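PDB 2XHF: peroxiredoxin 5 from Alvinella pompejana, which probably reduces hydrogen peroxide and organic hydroperoxides as a thiol-dependent antioxidant enzyme of the thioredoxin-fold peroxiredoxin family. Local coordinates for residues A[132-140]-A[148-156]; A[19-27]-A[105-114]. All coordinates share one frame; numbering follows the deposited sequence.

Contact 1: A[132-140]-A[148-156]; sequences RSRRYAMLI and VSTEPDITG
Ala137 and Ser149 form an antiparallel hydrogen-bonded pair: Ala137 N donates to Ser149 O at 3.0 Å and Ser149 N to Ala137 O at 2.9 Å. The axes of 136-140 and 148-150 run 165° apart in direction, as expected of the beta hairpin that ends the central sheet of the thioredoxin fold. One residue on, Met138 and Val148 make a non-hydrogen-bonded pair whose side chains lie alongside each other, pointing the same way, with Met138 CG 3.8 Å from Val148 CG1. On the other face, where Ala137 sits, Ile154 folds back from the turn that follows 148-150. Its CG1 is placed between the backbone N and the carbonyl carbon (chi1 56°), which carries CD1 across the aliphatic part of Arg135, 3.6 Å from Arg135 CD. Next to Arg135 a water bridges the two backbones: it donates to Arg135 O and accepts from Glu151 N. Beyond it a salt bridge joins the side chains. Arg135 NE reaches Glu151 OE2 at 2.9 Å, while the bond from Arg135 NH2 to the same oxygen is weak. Both nitrogens therefore use a single oxygen, and the guanidinium and carboxylate planes stand 86° apart. The NE bond is bent rather than straight, and approaches Glu151 OE2 from its anti side, well out of the carboxylate plane.

Contact 2: A[19-27]-A[105-114]; sequences IIPDVLVYE and RMLADMHGEF
Tyr26 and Ala108 form a single antiparallel bridge, with Tyr26 N to Ala108 O at 3.0 Å and Ala108 N to Tyr26 O at 2.8 Å, while the N-to-C directions of the short strands 24-26 and 105-108 are 116° apart, far from the 180° of a regular antiparallel pair. The Tyr26 ring lies beside the type I beta turn from Asp109 to Gly112. Met110 CE stands over the centre of one ring face, 3.7 Å from the centroid, a CH-pi contact, with SD farther out above the same face in a Met-aromatic arrangement. The Met110 chain bends at its last torsion (chi3 61°), which brings the methyl down onto the ring. Ala108 O meets the ring at its edge, and the His111 ring approaches obliquely. In the thioredoxin fold of this family, 105-108 is an edge strand of the central sheet within the chain, and 24-26, paired in a separate hairpin with 33-35, attaches to it through this bridge. At the far end Arg105 grips Glu27 side-on: NE binds Glu27 OE2 and NH2 binds Glu27 OE1, each at 2.9 Å and on the syn side. The two planes are only 15° apart, and both bonds are nearly straight. A water links Glu27 OE2 to Met106 N. Replacing Glu27 with an alanine would probably leave the Arg105 guanidinium without its carboxylate mate and free to turn. Near the start of 113-118, Val23 CG2 packs on Phe114 CB at 3.6 Å, and Pro21 CD touches the ring at Phe114 CE1, also 3.6 Å. Asp109 OD1 accepts from Phe114 N, tying the turn to the helix, while two waters bridge Glu113 OE1 to Leu24, one at its N and one at its O.

Overall arrangement
From the N terminus, 19-27 comes first and pairs with 105-114 after 77 intervening residues, so contact 2 closes a long loop holding strands 44-49 and 79-84 and helix 88-98. Contact 1 opens only afterwards and closes a short hairpin with seven residues between its segments; the two are in series, neither nested nor crossed. They reach the two outermost strands of the five-stranded sheet within the chain, 105-108 and 144-150, on opposite sides of the chain's centre, with their own centres about 16 Å apart. Their side chains nevertheless meet: Tyr136 OH packs on Phe114 CE2 at 3.4 Å, and Ile140 CD1 touches Ile20 CG2 at 3.8 Å.

Contact 1: A[132-140]-A[148-156]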
loop_
_atom_site.group_PDB
_atom_site.type_symbol
_atom_site.label_atom_id
_atom_site.label_comp_id
_atom_site.label_asym_id
_atom_site.label_seq_id
_atom_site.Cartn_x
_atom_site.Cartn_y
_atom_site.Cartn_z
ATOM N N ARG A 132 -8.451 -8.363 2.342
ATOM C CA ARG A 132 -8.927 -7.084 1.881
ATOM C C ARG A 132 -10.439 -7.133 1.895
ATOM O O ARG A 132 -11.037 -8.078 2.390
ATOM C CB ARG A 132 -8.396 -6.810 0.482
ATOM C CG ARG A 132 -6.862 -6.833 0.405
ATOM C CD ARG A 132 -6.231 -5.721 1.251
ATOM N NE ARG A 132 -4.773 -5.677 1.106
ATOM C CZ ARG A 132 -4.111 -5.014 0.163
ATOM N NH1 ARG A 132 -4.756 -4.250 -0.706
ATOM N NH2 ARG A 132 -2.790 -5.065 0.116
ATOM N N SER A 133 -11.062 -6.101 1.368
ATOM C CA SER A 133 -12.511 -6.067 1.303
ATOM C C SER A 133 -13.008 -6.554 -0.035
ATOM O O SER A 133 -12.414 -6.243 -1.065
ATOM C CB SER A 133 -12.995 -4.637 1.469
ATOM O OG SER A 133 -14.417 -4.571 1.544
ATOM N N ARG A 134 -14.140 -7.245 -0.016
ATOM C CA ARG A 134 -14.916 -7.476 -1.219
ATOM C C ARG A 134 -15.463 -6.154 -1.694
ATOM O O ARG A 134 -15.548 -5.206 -0.914
ATOM C CB ARG A 134 -16.106 -8.395 -0.931
ATOM C CG ARG A 134 -15.716 -9.775 -0.452
ATOM C CD ARG A 134 -16.914 -10.703 -0.319
ATOM N NE ARG A 134 -16.576 -11.848 0.519
ATOM C CZ ARG A 134 -15.978 -12.959 0.095
ATOM N NH1 ARG A 134 -15.647 -13.112 -1.186
ATOM N NH2 ARG A 134 -15.713 -13.928 0.960
ATOM N N ARG A 135 -15.875 -6.102 -2.957
ATOM C CA ARG A 135 -16.420 -4.897 -3.547
ATOM C C ARG A 135 -17.909 -4.751 -3.248
ATOM O O ARG A 135 -18.699 -5.693 -3.447
ATOM C CB ARG A 135 -16.187 -4.886 -5.062
ATOM C CG ARG A 135 -14.724 -4.809 -5.472
ATOM C CD ARG A 135 -14.588 -4.598 -6.960
ATOM N NE ARG A 135 -14.666 -5.862 -7.679
ATOM C CZ ARG A 135 -13.612 -6.605 -8.014
ATOM N NH1 ARG A 135 -12.382 -6.212 -7.711
ATOM N NH2 ARG A 135 -13.787 -7.747 -8.666
ATOM N N TYR A 136 -18.276 -3.573 -2.754
ATOM C CA TYR A 136 -19.668 -3.189 -2.578
ATOM C C TYR A 136 -19.833 -1.696 -2.851
ATOM O O TYR A 136 -18.865 -0.936 -2.925
ATOM C CB TYR A 136 -20.171 -3.529 -1.170
ATOM C CG TYR A 136 -19.342 -2.892 -0.081
ATOM C CD1 TYR A 136 -19.527 -1.567 0.261
ATOM C CD2 TYR A 136 -18.355 -3.607 0.583
ATOM C CE1 TYR A 136 -18.762 -0.965 1.238
ATOM C CE2 TYR A 136 -17.574 -3.005 1.564
ATOM C CZ TYR A 136 -17.793 -1.690 1.885
ATOM O OH TYR A 136 -17.029 -1.097 2.854
ATOM N N ALA A 137 -21.075 -1.268 -2.993
ATOM C CA ALA A 137 -21.414 0.153 -3.060
ATOM C C ALA A 137 -22.727 0.334 -2.308
ATOM O O ALA A 137 -23.684 -0.402 -2.543
ATOM C CB ALA A 137 -21.541 0.626 -4.491
ATOM N N MET A 138 -22.769 1.311 -1.408
ATOM C CA MET A 138 -23.940 1.543 -0.594
ATOM C C MET A 138 -24.320 2.992 -0.610
ATOM O O MET A 138 -23.460 3.876 -0.669
ATOM C CB MET A 138 -23.650 1.127 0.848
ATOM C CG MET A 138 -23.409 -0.380 0.985
ATOM S SD MET A 138 -23.112 -0.908 2.679
ATOM C CE MET A 138 -22.355 0.576 3.269
ATOM N N LEU A 139 -25.623 3.225 -0.533
ATOM C CA LEU A 139 -26.148 4.548 -0.278
ATOM C C LEU A 139 -26.357 4.673 1.227
ATOM O O LEU A 139 -26.927 3.783 1.864
ATOM C CB LEU A 139 -27.472 4.736 -0.997
ATOM C CG LEU A 139 -27.445 4.616 -2.509
ATOM C CD1 LEU A 139 -28.836 4.987 -3.059
ATOM C CD2 LEU A 139 -26.383 5.483 -3.117
ATOM N N ILE A 140 -25.903 5.789 1.783
ATOM C CA ILE A 140 -25.962 6.024 3.202
ATOM C C ILE A 140 -26.777 7.297 3.452
ATOM O O ILE A 140 -26.737 8.239 2.686
ATOM C CB ILE A 140 -24.552 6.247 3.761
ATOM C CG1 ILE A 140 -23.561 5.150 3.324
ATOM C CG2 ILE A 140 -24.588 6.399 5.282
ATOM C CD1 ILE A 140 -23.879 3.802 3.812
ATOM N N VAL A 148 -27.914 -1.326 -0.866
ATOM C CA VAL A 148 -26.673 -2.090 -0.957
ATOM C C VAL A 148 -26.554 -2.856 -2.265
ATOM O O VAL A 148 -27.477 -3.565 -2.671
ATOM C CB VAL A 148 -26.553 -3.139 0.151
ATOM C CG1 VAL A 148 -25.130 -3.690 0.190
ATOM C CG2 VAL A 148 -26.927 -2.551 1.478
ATOM N N SER A 149 -25.383 -2.746 -2.881
ATOM C CA SER A 149 -25.064 -3.436 -4.122
ATOM C C SER A 149 -23.705 -4.129 -4.046
ATOM O O SER A 149 -22.789 -3.671 -3.338
ATOM C CB SER A 149 -25.039 -2.428 -5.265
ATOM O OG SER A 149 -26.224 -1.664 -5.261
ATOM N N THR A 150 -23.590 -5.230 -4.791
ATOM C CA THR A 150 -22.323 -5.934 -4.996
ATOM C C THR A 150 -22.136 -6.245 -6.485
ATOM O O THR A 150 -22.990 -5.907 -7.303
ATOM C CB THR A 150 -22.266 -7.253 -4.196
ATOM O OG1 THR A 150 -23.420 -8.053 -4.497
ATOM C CG2 THR A 150 -22.213 -6.973 -2.695
ATOM N N GLU A 151 -21.022 -6.880 -6.837
ATOM C CA GLU A 151 -20.751 -7.225 -8.231
ATOM C C GLU A 151 -21.986 -7.877 -8.855
ATOM O O GLU A 151 -22.617 -8.722 -8.226
ATOM C CB GLU A 151 -19.554 -8.176 -8.322
ATOM C CG GLU A 151 -18.192 -7.500 -8.199
ATOM C CD GLU A 151 -17.719 -6.875 -9.508
ATOM O OE1 GLU A 151 -18.572 -6.513 -10.348
ATOM O OE2 GLU A 151 -16.488 -6.752 -9.703
ATOM N N PRO A 152 -22.336 -7.487 -10.092
ATOM C CA PRO A 152 -21.645 -6.506 -10.931
ATOM C C PRO A 152 -22.238 -5.098 -10.841
ATOM O O PRO A 152 -21.788 -4.207 -11.559
ATOM C CB PRO A 152 -21.848 -7.064 -12.348
ATOM C CG PRO A 152 -22.917 -8.157 -12.225
ATOM C CD PRO A 152 -23.446 -8.107 -10.828
ATOM N N ASP A 153 -23.231 -4.907 -9.978
ATOM C CA ASP A 153 -23.922 -3.623 -9.851
ATOM C C ASP A 153 -23.158 -2.574 -9.056
ATOM O O ASP A 153 -23.747 -1.902 -8.209
ATOM C CB ASP A 153 -25.268 -3.832 -9.158
ATOM C CG ASP A 153 -26.241 -4.610 -10.002
ATOM O OD1 ASP A 153 -26.187 -5.859 -9.971
ATOM O OD2 ASP A 153 -27.061 -3.968 -10.691
ATOM N N ILE A 154 -21.866 -2.411 -9.331
ATOM C CA ILE A 154 -21.040 -1.464 -8.570
ATOM C C ILE A 154 -20.448 -0.397 -9.485
ATOM O O ILE A 154 -19.399 0.173 -9.196
ATOM C CB ILE A 154 -19.927 -2.200 -7.812
ATOM C CG1 ILE A 154 -19.076 -3.025 -8.774
ATOM C CG2 ILE A 154 -20.536 -3.097 -6.738
ATOM C CD1 ILE A 154 -17.784 -3.548 -8.162
ATOM N N THR A 155 -21.141 -0.108 -10.583
ATOM C CA THR A 155 -20.701 0.938 -11.497
ATOM C C THR A 155 -21.224 2.295 -11.028
ATOM O O THR A 155 -22.037 2.374 -10.111
ATOM C CB THR A 155 -21.216 0.690 -12.922
ATOM O OG1 THR A 155 -22.645 0.618 -12.906
ATOM C CG2 THR A 155 -20.658 -0.608 -13.485
ATOM N N GLY A 156 -20.760 3.378 -11.648
ATOM C CA GLY A 156 -21.300 4.687 -11.314
ATOM C C GLY A 156 -22.795 4.754 -11.584
ATOM O O GLY A 156 -23.597 5.236 -10.764
HETATM O O HOH W 1 -18.716 -7.922 -4.838
#

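Contact 2: A[19-27]-A[105-114]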
loop_
_atom_site.group_PDB
_atom_site.type_symbol
_atom_site.label_atom_id
_atom_site.label_comp_id
_atom_site.label_asym_id
_atom_site.label_seq_id
_atom_site.Cartn_x
_atom_site.Cartn_y
_atom_site.Cartn_z
ATOM N N ILE A 19 -27.441 0.610 10.827
ATOM C CA ILE A 19 -26.435 1.643 11.053
ATOM C C ILE A 19 -25.080 1.033 10.704
ATOM O O ILE A 19 -24.755 -0.065 11.148
ATOM C CB ILE A 19 -26.487 2.148 12.528
ATOM C CG1 ILE A 19 -27.880 2.720 12.841
ATOM C CG2 ILE A 19 -25.421 3.180 12.777
ATOM C CD1 ILE A 19 -28.053 3.206 14.240
ATOM N N ILE A 20 -24.287 1.721 9.892
ATOM C CA ILE A 20 -22.963 1.177 9.550
ATOM C C ILE A 20 -22.081 1.069 10.799
ATOM O O ILE A 20 -22.256 1.829 11.761
ATOM C CB ILE A 20 -22.236 2.012 8.445
ATOM C CG1 ILE A 20 -21.849 3.419 8.959
ATOM C CG2 ILE A 20 -23.099 2.097 7.167
ATOM C CD1 ILE A 20 -21.070 4.261 7.936
ATOM N N PRO A 21 -21.122 0.125 10.794
ATOM C CA PRO A 21 -20.224 -0.015 11.948
ATOM C C PRO A 21 -19.543 1.299 12.287
ATOM O O PRO A 21 -19.060 2.004 11.408
ATOM C CB PRO A 21 -19.193 -1.044 11.468
ATOM C CG PRO A 21 -19.930 -1.849 10.461
ATOM C CD PRO A 21 -20.833 -0.874 9.751
ATOM N N ASP A 22 -19.511 1.585 13.581
ATOM C CA ASP A 22 -19.007 2.821 14.133
ATOM C C ASP A 22 -17.548 2.566 14.501
ATOM O O ASP A 22 -17.222 2.338 15.656
ATOM C CB ASP A 22 -19.866 3.138 15.378
ATOM C CG ASP A 22 -19.652 4.526 15.949
ATOM O OD1 ASP A 22 -18.934 5.367 15.354
ATOM O OD2 ASP A 22 -20.269 4.769 17.028
ATOM N N VAL A 23 -16.672 2.568 13.505
ATOM C CA VAL A 23 -15.258 2.312 13.760
ATOM C C VAL A 23 -14.392 3.424 13.191
ATOM O O VAL A 23 -14.830 4.200 12.338
ATOM C CB VAL A 23 -14.798 0.968 13.194
ATOM C CG1 VAL A 23 -15.786 -0.148 13.531
ATOM C CG2 VAL A 23 -14.620 1.077 11.753
ATOM N N LEU A 24 -13.171 3.517 13.703
ATOM C CA LEU A 24 -12.200 4.503 13.238
ATOM C C LEU A 24 -11.639 4.138 11.877
ATOM O O LEU A 24 -11.306 2.972 11.614
ATOM C CB LEU A 24 -11.035 4.584 14.226
ATOM C CG LEU A 24 -11.298 5.222 15.582
ATOM C CD1 LEU A 24 -10.001 5.214 16.366
ATOM C CD2 LEU A 24 -11.818 6.644 15.412
ATOM N N VAL A 25 -11.559 5.132 11.003
ATOM C CA VAL A 25 -10.845 4.993 9.756
ATOM C C VAL A 25 -9.808 6.091 9.670
ATOM O O VAL A 25 -9.782 7.017 10.481
ATOM C CB VAL A 25 -11.786 5.005 8.532
ATOM C CG1 VAL A 25 -12.713 3.816 8.588
ATOM C CG2 VAL A 25 -12.571 6.296 8.488
ATOM N N TYR A 26 -8.903 5.948 8.709
ATOM C CA TYR A 26 -7.768 6.845 8.584
ATOM C C TYR A 26 -7.828 7.553 7.246
ATOM O O TYR A 26 -8.390 7.026 6.280
ATOM C CB TYR A 26 -6.466 6.038 8.705
ATOM C CG TYR A 26 -6.363 5.321 10.006
ATOM C CD1 TYR A 26 -7.070 4.137 10.231
ATOM C CD2 TYR A 26 -5.566 5.814 11.029
ATOM C CE1 TYR A 26 -6.997 3.494 11.450
ATOM C CE2 TYR A 26 -5.492 5.182 12.238
ATOM C CZ TYR A 26 -6.198 4.019 12.447
ATOM O OH TYR A 26 -6.106 3.386 13.665
ATOM N N GLU A 27 -7.293 8.760 7.184
ATOM C CA GLU A 27 -7.287 9.499 5.932
ATOM C C GLU A 27 -6.002 10.315 5.893
ATOM O O GLU A 27 -5.656 10.978 6.883
ATOM C CB GLU A 27 -8.508 10.411 5.865
ATOM C CG GLU A 27 -8.712 11.102 4.536
ATOM C CD GLU A 27 -9.975 11.958 4.520
ATOM O OE1 GLU A 27 -10.498 12.297 5.604
ATOM O OE2 GLU A 27 -10.422 12.301 3.416
ATOM N N ARG A 105 -13.631 11.031 -0.961
ATOM C CA ARG A 105 -12.893 10.847 0.272
ATOM C C ARG A 105 -12.250 9.462 0.252
ATOM O O ARG A 105 -12.929 8.468 0.045
ATOM C CB ARG A 105 -13.845 10.967 1.458
ATOM C CG ARG A 105 -14.558 12.319 1.581
ATOM C CD ARG A 105 -13.643 13.420 2.109
ATOM N NE ARG A 105 -13.150 13.133 3.445
ATOM C CZ ARG A 105 -13.853 13.276 4.561
ATOM N NH1 ARG A 105 -15.102 13.748 4.548
ATOM N NH2 ARG A 105 -13.282 12.957 5.707
ATOM N N MET A 106 -10.948 9.421 0.504
ATOM C CA MET A 106 -10.194 8.184 0.446
ATOM C C MET A 106 -9.946 7.692 1.847
ATOM O O MET A 106 -9.073 8.207 2.552
ATOM C CB MET A 106 -8.883 8.400 -0.315
ATOM C CG MET A 106 -9.096 8.706 -1.781
ATOM S SD MET A 106 -9.392 7.173 -2.693
ATOM C CE MET A 106 -10.108 7.775 -4.219
ATOM N N LEU A 107 -10.739 6.706 2.245
ATOM C CA LEU A 107 -10.744 6.187 3.594
ATOM C C LEU A 107 -9.947 4.876 3.682
ATOM O O LEU A 107 -10.214 3.922 2.975
ATOM C CB LEU A 107 -12.173 5.966 4.079
ATOM C CG LEU A 107 -13.104 7.169 3.983
ATOM C CD1 LEU A 107 -14.466 6.773 4.513
ATOM C CD2 LEU A 107 -12.552 8.379 4.725
ATOM N N ALA A 108 -8.968 4.877 4.566
ATOM C CA ALA A 108 -8.104 3.721 4.779
ATOM C C ALA A 108 -8.576 2.932 5.986
ATOM O O ALA A 108 -8.481 3.404 7.119
ATOM C CB ALA A 108 -6.669 4.170 4.966
ATOM N N ASP A 109 -9.159 1.774 5.728
ATOM C CA ASP A 109 -9.570 0.827 6.775
ATOM C C ASP A 109 -8.346 -0.002 7.148
ATOM O O ASP A 109 -8.246 -1.211 6.865
ATOM C CB ASP A 109 -10.668 -0.072 6.217
ATOM C CG ASP A 109 -11.246 -1.007 7.265
ATOM O OD1 ASP A 109 -11.193 -0.660 8.469
ATOM O OD2 ASP A 109 -11.769 -2.083 6.882
ATOM N N MET A 110 -7.393 0.664 7.777
ATOM C CA MET A 110 -6.028 0.159 7.802
ATOM C C MET A 110 -5.879 -1.182 8.509
ATOM O O MET A 110 -5.044 -1.998 8.114
ATOM C CB MET A 110 -5.121 1.202 8.457
ATOM C CG MET A 110 -3.694 0.756 8.572
ATOM S SD MET A 110 -2.641 2.113 9.053
ATOM C CE MET A 110 -3.281 2.562 10.596
ATOM N N HIS A 111 -6.647 -1.385 9.574
ATOM C CA HIS A 111 -6.587 -2.628 10.336
ATOM C C HIS A 111 -7.617 -3.636 9.842
ATOM O O HIS A 111 -7.725 -4.729 10.393
ATOM C CB HIS A 111 -6.860 -2.350 11.823
ATOM C CG HIS A 111 -5.967 -1.311 12.415
ATOM N ND1 HIS A 111 -4.623 -1.519 12.642
ATOM C CD2 HIS A 111 -6.219 -0.037 12.784
ATOM C CE1 HIS A 111 -4.093 -0.428 13.163
ATOM N NE2 HIS A 111 -5.040 0.489 13.254
ATOM N N GLY A 112 -8.388 -3.257 8.822
ATOM C CA GLY A 112 -9.473 -4.076 8.323
ATOM C C GLY A 112 -10.649 -4.168 9.287
ATOM O O GLY A 112 -11.526 -5.022 9.131
ATOM N N GLU A 113 -10.712 -3.252 10.244
ATOM C CA GLU A 113 -11.740 -3.338 11.268
ATOM C C GLU A 113 -13.148 -3.090 10.708
ATOM O O GLU A 113 -14.101 -3.782 11.079
ATOM C CB GLU A 113 -11.448 -2.367 12.414
ATOM C CG GLU A 113 -12.391 -2.540 13.578
ATOM C CD GLU A 113 -12.066 -1.637 14.744
ATOM O OE1 GLU A 113 -11.267 -0.688 14.581
ATOM O OE2 GLU A 113 -12.617 -1.888 15.835
ATOM N N PHE A 114 -13.286 -2.101 9.824
ATOM C CA PHE A 114 -14.591 -1.790 9.256
ATOM C C PHE A 114 -15.064 -2.936 8.381
ATOM O O PHE A 114 -16.218 -3.362 8.449
ATOM C CB PHE A 114 -14.559 -0.487 8.458
ATOM C CG PHE A 114 -15.901 -0.090 7.892
ATOM C CD1 PHE A 114 -16.845 0.523 8.684
ATOM C CD2 PHE A 114 -16.210 -0.325 6.568
ATOM C CE1 PHE A 114 -18.069 0.903 8.173
ATOM C CE2 PHE A 114 -17.425 0.040 6.044
ATOM C CZ PHE A 114 -18.363 0.664 6.840
HETATM O O HOH W 2 -9.882 0.906 12.694
HETATM O O HOH W 3 -12.341 1.600 15.717
HETATM O O HOH W 4 -9.418 11.842 1.004
#